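Local coordinates for protein putative short-chain oxidoreductase (Thermus thermophilus, PDB 2YUT) that binds NADP(+) and, as a member of the short-chain dehydrogenase/reductase family, probably acts as an NADP(H)-dependent oxidoreductase, at residues Phe16-Lys21 / Ala39-Ala44. Numbering follows the deposited sequence.
Sequences FARALK and AREVGA
Two neighbouring helices of a Rossmann fold meet near their C-terminal ends here, where Arg18 and Lys21, at and just beyond the end of helix 11-19, which follows the first strand, meet Glu41 and Val42 of helix 32-42, which follows the second. This pair is joined by a small apolar contact flanked by a surface salt bridge. Val42 is the residue most buried by the contact: its CB lies 3.7 Å from Lys21 CB, and CG1, anti to its own carbonyl carbon (chi1 -59°), reaches to 4.2 Å from both Ala17 O and Arg18 CG. On the exposed side, Arg18 grips Glu41 side-on, one nitrogen to each carboxylate oxygen: NE to OE2 at 2.9 Å and NH2 to OE1 at 3.2 Å. Both oxygens use their syn lone pairs, yet the fit is not flat, since guanidinium and carboxylate planes are turned 36° apart. The two side chains cross at about a right angle, and the two hydrogen bonds restrain rotation of both end groups. A bend at chi3 (-57°) brings Lys21 CE to 4.1 Å from Val42 O; Lys21 NZ stays 6.5 Å from Glu41 OE2, too far for a salt bridge, though a weak long-range attraction is possible. Gly43 closes helix 32-42 in a Schellman motif. Leu38, also on helix 32-42, extends the contact to Ala17 and Arg18. Beneath the pair, Ala17 and Val42 both rest on Leu27 of strand 24-28, and Leu20 turns down to Val3 and Ile5 of strand 2-6.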
loop_
_atom_site.group_PDB
_atom_site.type_symbol
_atom_site.label_atom_id
_atom_site.label_comp_id
_atom_site.label_asym_id
_atom_site.label_seq_id
_atom_site.Cartn_x
_atom_site.Cartn_y
_atom_site.Cartn_z
ATOM N N PHE A 16 24.441 8.484 -1.649
ATOM C CA PHE A 16 24.003 9.381 -2.710
ATOM C C PHE A 16 24.550 10.784 -2.467
ATOM O O PHE A 16 24.975 11.453 -3.406
ATOM C CB PHE A 16 22.475 9.444 -2.772
ATOM C CG PHE A 16 21.855 8.335 -3.572
ATOM C CD1 PHE A 16 21.944 8.330 -4.959
ATOM C CD2 PHE A 16 21.188 7.291 -2.938
ATOM C CE1 PHE A 16 21.372 7.300 -5.712
ATOM C CE2 PHE A 16 20.613 6.255 -3.680
ATOM C CZ PHE A 16 20.705 6.262 -5.069
ATOM N N ALA A 17 24.538 11.222 -1.209
ATOM C CA ALA A 17 25.027 12.555 -0.863
ATOM C C ALA A 17 26.502 12.732 -1.222
ATOM O O ALA A 17 26.881 13.743 -1.815
ATOM C CB ALA A 17 24.815 12.828 0.622
ATOM N N ARG A 18 27.328 11.751 -0.867
ATOM C CA ARG A 18 28.754 11.828 -1.164
ATOM C C ARG A 18 29.015 11.690 -2.659
ATOM O O ARG A 18 29.939 12.299 -3.180
ATOM C CB ARG A 18 29.520 10.750 -0.393
ATOM C CG ARG A 18 29.476 10.969 1.114
ATOM C CD ARG A 18 30.324 9.974 1.880
ATOM N NE ARG A 18 30.392 10.345 3.290
ATOM C CZ ARG A 18 29.548 9.919 4.225
ATOM N NH1 ARG A 18 28.562 9.087 3.911
ATOM N NH2 ARG A 18 29.680 10.345 5.474
ATOM N N ALA A 19 28.187 10.905 -3.347
ATOM C CA ALA A 19 28.349 10.707 -4.784
ATOM C C ALA A 19 27.924 11.929 -5.592
ATOM O O ALA A 19 28.352 12.100 -6.733
ATOM C CB ALA A 19 27.543 9.489 -5.241
ATOM N N LEU A 20 27.097 12.785 -4.998
ATOM C CA LEU A 20 26.596 13.965 -5.699
ATOM C C LEU A 20 27.050 15.296 -5.104
ATOM O O LEU A 20 26.516 16.348 -5.460
ATOM C CB LEU A 20 25.060 13.913 -5.721
ATOM C CG LEU A 20 24.439 12.725 -6.473
ATOM C CD1 LEU A 20 22.995 12.499 -6.034
ATOM C CD2 LEU A 20 24.517 12.992 -7.972
ATOM N N LYS A 21 28.041 15.261 -4.220
ATOM C CA LYS A 21 28.513 16.481 -3.570
ATOM C C LYS A 21 28.933 17.643 -4.481
ATOM O O LYS A 21 28.971 18.792 -4.045
ATOM C CB LYS A 21 29.642 16.156 -2.586
ATOM C CG LYS A 21 30.880 15.542 -3.200
ATOM C CD LYS A 21 32.031 15.558 -2.198
ATOM C CE LYS A 21 32.324 16.980 -1.723
ATOM N NZ LYS A 21 33.490 17.063 -0.797
ATOM N N ALA A 39 25.995 17.223 5.812
ATOM C CA ALA A 39 25.796 18.375 4.942
ATOM C C ALA A 39 27.066 19.230 4.903
ATOM O O ALA A 39 27.496 19.663 3.837
ATOM C CB ALA A 39 24.609 19.202 5.428
ATOM N N ARG A 40 27.666 19.457 6.068
ATOM C CA ARG A 40 28.886 20.254 6.161
ATOM C C ARG A 40 30.025 19.557 5.420
ATOM O O ARG A 40 30.778 20.186 4.678
ATOM C CB ARG A 40 29.283 20.450 7.625
ATOM C CG ARG A 40 30.566 21.244 7.819
ATOM C CD ARG A 40 31.028 21.182 9.268
ATOM N NE ARG A 40 32.324 21.828 9.460
ATOM C CZ ARG A 40 33.043 21.739 10.574
ATOM N NH1 ARG A 40 34.212 22.362 10.664
ATOM N NH2 ARG A 40 32.597 21.022 11.600
ATOM N N GLU A 41 30.143 18.252 5.631
ATOM C CA GLU A 41 31.180 17.456 4.988
ATOM C C GLU A 41 31.114 17.547 3.466
ATOM O O GLU A 41 32.143 17.631 2.803
ATOM C CB GLU A 41 31.048 15.989 5.399
ATOM C CG GLU A 41 32.044 15.055 4.717
ATOM C CD GLU A 41 31.625 13.598 4.809
ATOM O OE1 GLU A 41 31.204 13.175 5.908
ATOM O OE2 GLU A 41 31.720 12.876 3.788
ATOM N N VAL A 42 29.906 17.525 2.910
ATOM C CA VAL A 42 29.761 17.583 1.462
ATOM C C VAL A 42 29.378 18.952 0.907
ATOM O O VAL A 42 29.094 19.079 -0.279
ATOM C CB VAL A 42 28.744 16.537 0.969
ATOM C CG1 VAL A 42 29.210 15.155 1.373
ATOM C CG2 VAL A 42 27.360 16.823 1.547
ATOM N N GLY A 43 29.377 19.975 1.759
ATOM C CA GLY A 43 29.042 21.309 1.295
ATOM C C GLY A 43 27.592 21.488 0.879
ATOM O O GLY A 43 27.288 22.293 -0.004
ATOM N N ALA A 44 26.692 20.744 1.518
ATOM C CA ALA A 44 25.271 20.836 1.204
ATOM C C ALA A 44 24.500 21.636 2.249
ATOM O O ALA A 44 25.051 22.078 3.260
ATOM C CB ALA A 44 24.673 19.438 1.088
HETATM O O HOH W 1 27.529 19.637 -2.105
#